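Local coordinates for ATP-dependent DNA helicase (Mycobacterium smegmatis, PDB 5V9X), which probably uses ATP hydrolysis to travel 3'-to-5' along a single-stranded DNA tracking strand and to unwind RNA:DNA hybrids, at residues Lys431-Cys439 with Ala661-Glu671; Val623-Gly634 with His702-His710. All blocks are in the same frame, centred on the assembly; numbering follows the deposited sequence.

Interaction 1. Residues Lys431-Cys439 with Ala661-Glu671. With nucleotides of chain B.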
loop_
_atom_site.group_PDB
_atom_site.type_symbol
_atom_site.label_atom_id
_atom_site.label_comp_id
_atom_site.label_asym_id
_atom_site.label_seq_id
_atom_site.Cartn_x
_atom_site.Cartn_y
_atom_site.Cartn_z
ATOM N N LYS A 431 17.005 -5.331 -10.247
ATOM C CA LYS A 431 16.699 -6.178 -11.393
ATOM C C LYS A 431 17.386 -5.713 -12.668
ATOM O O LYS A 431 17.748 -6.548 -13.507
ATOM C CB LYS A 431 15.184 -6.229 -11.628
ATOM C CG LYS A 431 14.418 -7.032 -10.588
ATOM C CD LYS A 431 12.909 -6.909 -10.774
ATOM C CE LYS A 431 12.447 -7.474 -12.105
ATOM N NZ LYS A 431 10.964 -7.426 -12.250
ATOM N N HIS A 432 17.575 -4.407 -12.835
ATOM C CA HIS A 432 18.189 -3.859 -14.039
ATOM C C HIS A 432 18.894 -2.556 -13.680
ATOM O O HIS A 432 18.975 -2.174 -12.509
ATOM C CB HIS A 432 17.142 -3.673 -15.143
ATOM C CG HIS A 432 15.956 -2.866 -14.719
ATOM N ND1 HIS A 432 14.919 -3.397 -13.982
ATOM C CD2 HIS A 432 15.640 -1.567 -14.932
ATOM C CE1 HIS A 432 14.016 -2.460 -13.757
ATOM N NE2 HIS A 432 14.428 -1.340 -14.325
ATOM N N ARG A 433 19.395 -1.864 -14.706
ATOM C CA ARG A 433 20.286 -0.728 -14.490
ATOM C C ARG A 433 19.599 0.392 -13.712
ATOM O O ARG A 433 20.071 0.800 -12.646
ATOM C CB ARG A 433 20.815 -0.222 -15.832
ATOM C CG ARG A 433 21.701 -1.229 -16.553
ATOM C CD ARG A 433 23.091 -0.669 -16.802
ATOM N NE ARG A 433 23.216 -0.065 -18.126
ATOM C CZ ARG A 433 24.278 0.623 -18.535
ATOM N NH1 ARG A 433 25.307 0.805 -17.718
ATOM N NH2 ARG A 433 24.311 1.133 -19.758
ATOM N N THR A 434 18.483 0.910 -14.231
ATOM C CA THR A 434 17.813 2.011 -13.540
ATOM C C THR A 434 17.174 1.575 -12.229
ATOM O O THR A 434 16.886 2.428 -11.383
ATOM C CB THR A 434 16.748 2.654 -14.430
ATOM O OG1 THR A 434 15.729 1.693 -14.740
ATOM C CG2 THR A 434 17.377 3.179 -15.711
ATOM N N ASP A 435 16.934 0.274 -12.042
ATOM C CA ASP A 435 16.464 -0.195 -10.746
ATOM C C ASP A 435 17.552 -0.059 -9.688
ATOM O O ASP A 435 17.245 0.113 -8.503
ATOM C CB ASP A 435 15.993 -1.645 -10.846
ATOM C CG ASP A 435 15.298 -2.123 -9.582
ATOM O OD1 ASP A 435 14.850 -1.273 -8.785
ATOM O OD2 ASP A 435 15.205 -3.352 -9.384
ATOM N N LEU A 436 18.822 -0.128 -10.098
ATOM C CA LEU A 436 19.923 0.052 -9.157
ATOM C C LEU A 436 19.866 1.424 -8.500
ATOM O O LEU A 436 20.104 1.554 -7.293
ATOM C CB LEU A 436 21.257 -0.154 -9.875
ATOM C CG LEU A 436 22.549 0.197 -9.137
ATOM C CD1 LEU A 436 22.703 -0.642 -7.883
ATOM C CD2 LEU A 436 23.747 0.018 -10.058
ATOM N N ILE A 437 19.549 2.461 -9.278
ATOM C CA ILE A 437 19.343 3.787 -8.704
ATOM C C ILE A 437 18.145 3.775 -7.762
ATOM O O ILE A 437 18.161 4.416 -6.704
ATOM C CB ILE A 437 19.172 4.831 -9.822
ATOM C CG1 ILE A 437 20.443 4.917 -10.670
ATOM C CG2 ILE A 437 18.817 6.190 -9.239
ATOM C CD1 ILE A 437 20.258 5.678 -11.961
ATOM N N GLY A 438 17.093 3.039 -8.127
ATOM C CA GLY A 438 15.923 2.959 -7.265
ATOM C C GLY A 438 16.227 2.322 -5.923
ATOM O O GLY A 438 15.782 2.808 -4.880
ATOM N N CYS A 439 16.991 1.227 -5.929
ATOM C CA CYS A 439 17.365 0.578 -4.676
ATOM C C CYS A 439 18.304 1.456 -3.856
ATOM O O CYS A 439 18.213 1.485 -2.623
ATOM C CB CYS A 439 18.015 -0.776 -4.955
ATOM S SG CYS A 439 16.958 -1.956 -5.823
ATOM N N ALA A 661 28.054 -3.293 -7.562
ATOM C CA ALA A 661 27.075 -2.213 -7.568
ATOM C C ALA A 661 27.724 -0.859 -7.833
ATOM O O ALA A 661 27.106 0.007 -8.461
ATOM C CB ALA A 661 26.312 -2.195 -6.245
ATOM N N THR A 662 28.961 -0.657 -7.373
ATOM C CA THR A 662 29.643 0.605 -7.639
ATOM C C THR A 662 30.048 0.718 -9.105
ATOM O O THR A 662 29.874 1.775 -9.722
ATOM C CB THR A 662 30.871 0.748 -6.738
ATOM O OG1 THR A 662 30.468 0.726 -5.363
ATOM C CG2 THR A 662 31.586 2.058 -7.024
ATOM N N ASP A 663 30.591 -0.360 -9.676
ATOM C CA ASP A 663 31.005 -0.329 -11.076
ATOM C C ASP A 663 29.828 -0.032 -11.996
ATOM O O ASP A 663 29.938 0.789 -12.915
ATOM C CB ASP A 663 31.652 -1.661 -11.462
ATOM C CG ASP A 663 33.058 -1.812 -10.913
ATOM O OD1 ASP A 663 33.830 -0.831 -10.964
ATOM O OD2 ASP A 663 33.390 -2.918 -10.434
ATOM N N ASN A 664 28.689 -0.684 -11.758
ATOM C CA ASN A 664 27.563 -0.565 -12.678
ATOM C C ASN A 664 26.861 0.781 -12.559
ATOM O O ASN A 664 26.363 1.305 -13.560
ATOM C CB ASN A 664 26.574 -1.701 -12.438
ATOM C CG ASN A 664 27.064 -3.019 -12.982
ATOM O OD1 ASN A 664 26.861 -3.330 -14.155
ATOM N ND2 ASN A 664 27.721 -3.802 -12.136
ATOM N N LEU A 665 26.790 1.345 -11.353
ATOM C CA LEU A 665 26.209 2.675 -11.203
ATOM C C LEU A 665 27.074 3.724 -11.886
ATOM O O LEU A 665 26.567 4.587 -12.614
ATOM C CB LEU A 665 26.028 3.013 -9.723
ATOM C CG LEU A 665 25.570 4.448 -9.457
ATOM C CD1 LEU A 665 24.202 4.692 -10.076
ATOM C CD2 LEU A 665 25.554 4.744 -7.968
ATOM N N HIS A 666 28.388 3.665 -11.657
ATOM C CA HIS A 666 29.302 4.605 -12.294
ATOM C C HIS A 666 29.224 4.497 -13.811
ATOM O O HIS A 666 29.118 5.508 -14.514
ATOM C CB HIS A 666 30.730 4.353 -11.810
ATOM C CG HIS A 666 31.706 5.408 -12.231
ATOM N ND1 HIS A 666 32.147 5.539 -13.529
ATOM C CD2 HIS A 666 32.324 6.382 -11.522
ATOM C CE1 HIS A 666 32.993 6.550 -13.604
ATOM N NE2 HIS A 666 33.118 7.079 -12.400
ATOM N N GLN A 667 29.271 3.269 -14.331
ATOM C CA GLN A 667 29.194 3.073 -15.773
ATOM C C GLN A 667 27.863 3.564 -16.326
ATOM O O GLN A 667 27.815 4.176 -17.400
ATOM C CB GLN A 667 29.401 1.599 -16.113
ATOM C CG GLN A 667 29.497 1.332 -17.599
ATOM C CD GLN A 667 29.068 -0.069 -17.967
ATOM O OE1 GLN A 667 28.700 -0.866 -17.105
ATOM N NE2 GLN A 667 29.105 -0.377 -19.259
ATOM N N LEU A 668 26.770 3.302 -15.605
ATOM C CA LEU A 668 25.453 3.745 -16.055
ATOM C C LEU A 668 25.404 5.259 -16.203
ATOM O O LEU A 668 24.956 5.781 -17.229
ATOM C CB LEU A 668 24.381 3.267 -15.075
ATOM C CG LEU A 668 22.965 3.804 -15.277
ATOM C CD1 LEU A 668 22.393 3.338 -16.605
ATOM C CD2 LEU A 668 22.074 3.375 -14.127
ATOM N N LEU A 669 25.870 5.983 -15.184
ATOM C CA LEU A 669 25.818 7.440 -15.232
ATOM C C LEU A 669 26.810 7.996 -16.245
ATOM O O LEU A 669 26.517 8.983 -16.929
ATOM C CB LEU A 669 26.078 8.013 -13.842
ATOM C CG LEU A 669 25.050 7.566 -12.802
ATOM C CD1 LEU A 669 25.419 8.069 -11.418
ATOM C CD2 LEU A 669 23.662 8.041 -13.200
ATOM N N ARG A 670 27.988 7.379 -16.355
ATOM C CA ARG A 670 28.949 7.795 -17.371
ATOM C C ARG A 670 28.352 7.673 -18.767
ATOM O O ARG A 670 28.388 8.625 -19.555
ATOM C CB ARG A 670 30.231 6.967 -17.255
ATOM C CG ARG A 670 31.263 7.288 -18.323
ATOM C CD ARG A 670 32.565 6.529 -18.118
ATOM N NE ARG A 670 32.372 5.083 -18.053
ATOM C CZ ARG A 670 32.123 4.310 -19.106
ATOM N NH1 ARG A 670 32.021 4.841 -20.316
ATOM N NH2 ARG A 670 31.969 3.002 -18.947
ATOM N N GLU A 671 27.782 6.506 -19.086
ATOM C CA GLU A 671 27.200 6.300 -20.410
ATOM C C GLU A 671 26.031 7.243 -20.660
ATOM O O GLU A 671 25.868 7.757 -21.773
ATOM C CB GLU A 671 26.751 4.851 -20.573
ATOM C CG GLU A 671 27.878 3.839 -20.642
ATOM C CD GLU A 671 27.371 2.443 -20.936
ATOM O OE1 GLU A 671 26.398 2.314 -21.711
ATOM O OE2 GLU A 671 27.934 1.474 -20.387
ATOM P P DC B 3 16.471 -9.732 -17.830
ATOM O OP1 DC B 3 17.509 -10.206 -16.890
ATOM O OP2 DC B 3 15.667 -10.710 -18.595
ATOM O "O5'" DC B 3 15.479 -8.774 -17.014
ATOM C "C5'" DC B 3 15.069 -9.149 -15.697
ATOM C "C4'" DC B 3 13.848 -8.363 -15.237
ATOM O "O4'" DC B 3 14.118 -6.937 -15.306
ATOM C "C3'" DC B 3 12.566 -8.597 -16.041
ATOM O "O3'" DC B 3 11.450 -8.687 -15.155
ATOM C "C2'" DC B 3 12.479 -7.343 -16.910
ATOM C "C1'" DC B 3 13.054 -6.296 -15.970
ATOM N N1 DC B 3 13.587 -5.089 -16.663
ATOM C C2 DC B 3 12.878 -3.883 -16.601
ATOM O O2 DC B 3 11.813 -3.838 -15.972
ATOM N N3 DC B 3 13.381 -2.794 -17.233
ATOM C C4 DC B 3 14.532 -2.881 -17.900
ATOM N N4 DC B 3 14.988 -1.781 -18.509
ATOM C C5 DC B 3 15.267 -4.102 -17.974
ATOM C C6 DC B 3 14.764 -5.167 -17.345
ATOM P P DC B 4 10.752 -10.105 -14.858
ATOM O OP1 DC B 4 9.951 -9.955 -13.622
ATOM O OP2 DC B 4 11.801 -11.145 -14.931
ATOM O "O5'" DC B 4 9.742 -10.307 -16.087
ATOM C "C5'" DC B 4 8.592 -9.471 -16.217
ATOM C "C4'" DC B 4 8.248 -9.246 -17.682
ATOM O "O4'" DC B 4 9.450 -8.924 -18.401
ATOM C "C3'" DC B 4 7.656 -10.457 -18.401
ATOM O "O3'" DC B 4 6.237 -10.332 -18.482
ATOM C "C2'" DC B 4 8.302 -10.434 -19.801
ATOM C "C1'" DC B 4 9.263 -9.242 -19.755
ATOM N N1 DC B 4 10.600 -9.532 -20.356
ATOM C C2 DC B 4 10.832 -9.250 -21.709
ATOM O O2 DC B 4 9.920 -8.763 -22.389
ATOM N N3 DC B 4 12.053 -9.519 -22.236
ATOM C C4 DC B 4 13.012 -10.043 -21.468
ATOM N N4 DC B 4 14.198 -10.292 -22.031
ATOM C C5 DC B 4 12.794 -10.336 -20.089
ATOM C C6 DC B 4 11.587 -10.066 -19.580
#

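Interaction 2. Residues Val623-Gly634 with His702-His710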
loop_
_atom_site.group_PDB
_atom_site.type_symbol
_atom_site.label_atom_id
_atom_site.label_comp_id
_atom_site.label_asym_id
_atom_site.label_seq_id
_atom_site.Cartn_x
_atom_site.Cartn_y
_atom_site.Cartn_z
ATOM N N VAL A 623 -0.887 4.238 -7.616
ATOM C CA VAL A 623 -0.606 5.635 -7.959
ATOM C C VAL A 623 0.733 5.797 -8.676
ATOM O O VAL A 623 0.800 6.433 -9.731
ATOM C CB VAL A 623 -0.707 6.523 -6.699
ATOM C CG1 VAL A 623 -2.128 6.500 -6.160
ATOM C CG2 VAL A 623 0.270 6.096 -5.615
ATOM N N GLY A 624 1.820 5.264 -8.135
ATOM C CA GLY A 624 3.145 5.474 -8.691
ATOM C C GLY A 624 4.043 6.211 -7.718
ATOM O O GLY A 624 3.710 6.412 -6.546
ATOM N N ARG A 625 5.198 6.630 -8.225
ATOM C CA ARG A 625 6.213 7.248 -7.376
ATOM C C ARG A 625 5.736 8.610 -6.883
ATOM O O ARG A 625 5.211 9.404 -7.675
ATOM C CB ARG A 625 7.531 7.399 -8.132
ATOM C CG ARG A 625 8.758 7.277 -7.242
ATOM C CD ARG A 625 9.859 8.254 -7.620
ATOM N NE ARG A 625 10.356 8.064 -8.980
ATOM C CZ ARG A 625 11.192 7.096 -9.340
ATOM N NH1 ARG A 625 11.616 6.216 -8.446
ATOM N NH2 ARG A 625 11.597 7.004 -10.597
ATOM N N PRO A 626 5.897 8.918 -5.601
ATOM C CA PRO A 626 5.518 10.240 -5.099
ATOM C C PRO A 626 6.555 11.298 -5.451
ATOM O O PRO A 626 7.725 11.008 -5.708
ATOM C CB PRO A 626 5.429 10.030 -3.585
ATOM C CG PRO A 626 6.374 8.922 -3.309
ATOM C CD PRO A 626 6.339 8.020 -4.519
ATOM N N ALA A 627 6.098 12.556 -5.438
ATOM C CA ALA A 627 6.904 13.652 -5.973
ATOM C C ALA A 627 8.143 13.918 -5.124
ATOM O O ALA A 627 9.221 14.191 -5.667
ATOM C CB ALA A 627 6.057 14.919 -6.091
ATOM N N GLU A 628 8.015 13.858 -3.796
ATOM C CA GLU A 628 9.172 14.100 -2.939
ATOM C C GLU A 628 10.236 13.028 -3.132
ATOM O O GLU A 628 11.434 13.331 -3.155
ATOM C CB GLU A 628 8.748 14.178 -1.473
ATOM C CG GLU A 628 8.651 15.601 -0.943
ATOM C CD GLU A 628 8.714 15.667 0.570
ATOM O OE1 GLU A 628 9.199 14.693 1.186
ATOM O OE2 GLU A 628 8.278 16.690 1.143
ATOM N N LEU A 629 9.822 11.766 -3.267
ATOM C CA LEU A 629 10.791 10.719 -3.572
ATOM C C LEU A 629 11.327 10.862 -4.991
ATOM O O LEU A 629 12.501 10.567 -5.243
ATOM C CB LEU A 629 10.165 9.337 -3.376
ATOM C CG LEU A 629 11.122 8.175 -3.653
ATOM C CD1 LEU A 629 12.312 8.217 -2.701
ATOM C CD2 LEU A 629 10.407 6.837 -3.574
ATOM N N GLY A 630 10.488 11.310 -5.924
ATOM C CA GLY A 630 10.975 11.581 -7.264
ATOM C C GLY A 630 12.052 12.647 -7.276
ATOM O O GLY A 630 13.038 12.539 -8.010
ATOM N N ALA A 631 11.878 13.689 -6.461
ATOM C CA ALA A 631 12.915 14.706 -6.320
ATOM C C ALA A 631 14.203 14.098 -5.779
ATOM O O ALA A 631 15.294 14.366 -6.294
ATOM C CB ALA A 631 12.423 15.830 -5.409
ATOM N N ALA A 632 14.089 13.263 -4.741
ATOM C CA ALA A 632 15.270 12.642 -4.150
ATOM C C ALA A 632 16.012 11.767 -5.152
ATOM O O ALA A 632 17.243 11.655 -5.086
ATOM C CB ALA A 632 14.870 11.821 -2.923
ATOM N N VAL A 633 15.288 11.149 -6.087
ATOM C CA VAL A 633 15.927 10.296 -7.085
ATOM C C VAL A 633 16.792 11.129 -8.023
ATOM O O VAL A 633 17.931 10.761 -8.335
ATOM C CB VAL A 633 14.867 9.489 -7.857
ATOM C CG1 VAL A 633 15.461 8.903 -9.126
ATOM C CG2 VAL A 633 14.295 8.387 -6.977
ATOM N N GLY A 634 16.264 12.264 -8.486
ATOM C CA GLY A 634 17.038 13.115 -9.374
ATOM C C GLY A 634 18.228 13.753 -8.684
ATOM O O GLY A 634 19.316 13.841 -9.259
ATOM N N HIS A 702 12.883 13.278 -19.977
ATOM C CA HIS A 702 13.520 12.621 -18.846
ATOM C C HIS A 702 13.300 13.451 -17.588
ATOM O O HIS A 702 13.641 14.637 -17.553
ATOM C CB HIS A 702 15.014 12.430 -19.098
ATOM C CG HIS A 702 15.338 11.391 -20.127
ATOM N ND1 HIS A 702 15.122 11.585 -21.474
ATOM C CD2 HIS A 702 15.878 10.156 -20.007
ATOM C CE1 HIS A 702 15.510 10.513 -22.139
ATOM N NE2 HIS A 702 15.972 9.630 -21.273
ATOM N N SER A 703 12.733 12.820 -16.560
ATOM C CA SER A 703 12.398 13.467 -15.297
ATOM C C SER A 703 12.097 12.397 -14.259
ATOM O O SER A 703 11.375 11.439 -14.554
ATOM C CB SER A 703 11.196 14.399 -15.461
ATOM O OG SER A 703 10.525 14.592 -14.227
ATOM N N PRO A 704 12.624 12.516 -13.041
ATOM C CA PRO A 704 12.404 11.484 -12.021
ATOM C C PRO A 704 11.164 11.676 -11.160
ATOM O O PRO A 704 10.940 10.858 -10.262
ATOM C CB PRO A 704 13.669 11.613 -11.167
ATOM C CG PRO A 704 13.956 13.076 -11.194
ATOM C CD PRO A 704 13.541 13.567 -12.565
ATOM N N TYR A 705 10.344 12.695 -11.428
ATOM C CA TYR A 705 9.339 13.153 -10.472
ATOM C C TYR A 705 8.107 12.261 -10.389
ATOM O O TYR A 705 7.063 12.697 -9.893
ATOM C CB TYR A 705 8.918 14.586 -10.812
ATOM C CG TYR A 705 9.907 15.618 -10.336
ATOM C CD1 TYR A 705 9.885 16.071 -9.024
ATOM C CD2 TYR A 705 10.870 16.136 -11.192
ATOM C CE1 TYR A 705 10.789 17.016 -8.579
ATOM C CE2 TYR A 705 11.778 17.080 -10.756
ATOM C CZ TYR A 705 11.733 17.516 -9.449
ATOM O OH TYR A 705 12.634 18.455 -9.007
ATOM N N GLY A 706 8.205 11.021 -10.852
ATOM C CA GLY A 706 7.185 10.028 -10.582
ATOM C C GLY A 706 5.984 10.128 -11.506
ATOM O O GLY A 706 5.762 11.124 -12.196
ATOM N N LEU A 707 5.184 9.058 -11.498
ATOM C CA LEU A 707 4.035 8.955 -12.386
ATOM C C LEU A 707 2.899 9.889 -11.987
ATOM O O LEU A 707 2.107 10.278 -12.853
ATOM C CB LEU A 707 3.536 7.505 -12.421
ATOM C CG LEU A 707 2.430 7.175 -13.425
ATOM C CD1 LEU A 707 2.935 7.318 -14.853
ATOM C CD2 LEU A 707 1.883 5.780 -13.184
ATOM N N ARG A 708 2.790 10.251 -10.705
ATOM C CA ARG A 708 1.709 11.132 -10.276
ATOM C C ARG A 708 1.785 12.502 -10.936
ATOM O O ARG A 708 0.768 13.198 -11.027
ATOM C CB ARG A 708 1.729 11.281 -8.752
ATOM C CG ARG A 708 1.693 9.965 -7.997
ATOM C CD ARG A 708 1.492 10.192 -6.510
ATOM N NE ARG A 708 0.168 10.733 -6.216
ATOM C CZ ARG A 708 -0.176 11.267 -5.049
ATOM N NH1 ARG A 708 0.708 11.343 -4.065
ATOM N NH2 ARG A 708 -1.404 11.732 -4.868
ATOM N N VAL A 709 2.966 12.902 -11.391
ATOM C CA VAL A 709 3.154 14.155 -12.103
ATOM C C VAL A 709 3.158 13.945 -13.611
ATOM O O VAL A 709 2.658 14.783 -14.361
ATOM C CB VAL A 709 4.461 14.830 -11.625
ATOM C CG1 VAL A 709 4.908 15.926 -12.581
ATOM C CG2 VAL A 709 4.289 15.387 -10.220
ATOM N N HIS A 710 3.715 12.819 -14.066
ATOM C CA HIS A 710 3.810 12.522 -15.490
ATOM C C HIS A 710 2.498 12.034 -16.086
ATOM O O HIS A 710 2.302 12.158 -17.301
ATOM C CB HIS A 710 4.905 11.481 -15.722
ATOM C CG HIS A 710 6.255 11.923 -15.257
ATOM N ND1 HIS A 710 7.269 11.040 -14.960
ATOM C CD2 HIS A 710 6.756 13.161 -15.035
ATOM C CE1 HIS A 710 8.338 11.714 -14.576
ATOM N NE2 HIS A 710 8.054 13.004 -14.614
#

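Interaction 1. Residues Lys431-Cys439 with Ala661-Glu671
Leu436 packs on Leu665, and Ile437 on Leu665 and Leu668, where two helices pass 9.9 Å apart at closest approach, their axes crossing at -114°. The apolar part is dense and buried. From Leu436, CD2 reaches over the first turn of helix 661-676, 3.8 Å from Leu665 CB, with Asn664 CB and the carbonyl of Ala661 beside it. Ile437 sends its longer branch across two neighbours: CG1 lies 3.8 Å from Leu665 CD1, the chains crossing nearly at right angles, and CD1 lies 3.6 Å from Leu668 CD2.

The polar side is more open, with Arg433, Gln667 and Glu671 partly exposed. Arg433 itself is well packed, a knob in a hole made by these two, Asn664 and Leu668. Its CG stands opposite the carbonyl carbon (chi1 -65°), and bends at chi2 and chi3 turn the guanidinium across the helix, with Leu668 CD1 centred over one face and NH1 near Leu668 CA. The hold is looser at the guanidinium edge, where NH2 forms a salt bridge to Glu671 OE1 (3.1 Å), a weak hydrogen bond between planes 54° apart.

The two residues just before the helix meet the DNA. Lys431 NZ donates to OP1 of DC4 of chain B (3.1 Å), and His432 lies between the base of DC3 of chain B and Asp435 CB, consistent with a part in gripping the tracking strand.

Asn664 is anchored by Tyr660, Val264 and Met267, and Leu436 also packs on strand 256-262. Helix 627-640 closes the apolar side through Phe636, Thr637 and Leu640, while helix 645-653 covers Leu665 with Phe648.

Interaction 2. Residues Val623-Gly634 with His702-His710
The Tyr705 ring meets helix 627-640 obliquely, its CE1 3.8 Å from Ala631 CB and its CD1 near the carbonyl of Ala627, while Ser703 OG lies in the ring plane at its edge. Ser703 OG also sits in the plane of the His710 ring, joined to His710 NE2 by a hydrogen bond (3.0 Å), and Gly706 O lies over one face of that imidazole, displaced toward the rim. The same hydroxyl receives a weak bond from Tyr705 N, tying the turn to the helix that follows. Although CB of Tyr705 points away from helix 627-640, chi1 -79° swings the ring back to it, and its OH bonds to Asp682 O.

Much of the interface is backbone against backbone. Gly630 CA comes within 3.9 Å of Tyr705 CA. Pro704 lies along the same helix face, its CG 3.6 Å from Gly634 CA and its CB 3.8 Å from Val633 CG1. Nearer the helix start, Gly706 CA makes a CH...O contact with Arg625 O (3.6 Å), and the CG of Arg708 rests against that same carbonyl. Helix 627-640 thereby packs on the turn between strand 697-702 of the mixed sheet and helix 707-725, whose N-cap is Gly706.

Bends at chi2 and chi3 bring Arg625 NE to Pro704 O for a weak bond (3.1 Å, 129° at the hydrogen), and NH2 forms a salt bridge with Asp736. Asp735 accepts from both Arg625 N and Leu707 N, bridging the segments through one carboxylate oxygen. The chemistry is consistent with a joint held mainly by shape, in which Gly624, Gly630, Gly634 and Gly706 allow the backbones to approach, with Asp735 and Asp736 among the partners that add directional bonds.

How the interactions relate
Followed from the N terminus, the chain passes 431-439, then 623-634, 661-671 and 702-710, so the two contacts alternate and their loops cross. Interaction 1 closes a loop of 221 residues that takes in the winged-helix region; interaction 2 closes a shorter one of 67. Their centres are 18 Å apart, yet helix 627-640 reaches from one toward the other: Leu629 and Val633, in the part that belongs to interaction 2, rest on Val441 of helix 433-448, the helix that begins within 431-439. The crossing is thus consistent with a tie between the parallel sheet holding strands 424-429 and 657-659 and the mixed sheet that includes strand 697-702.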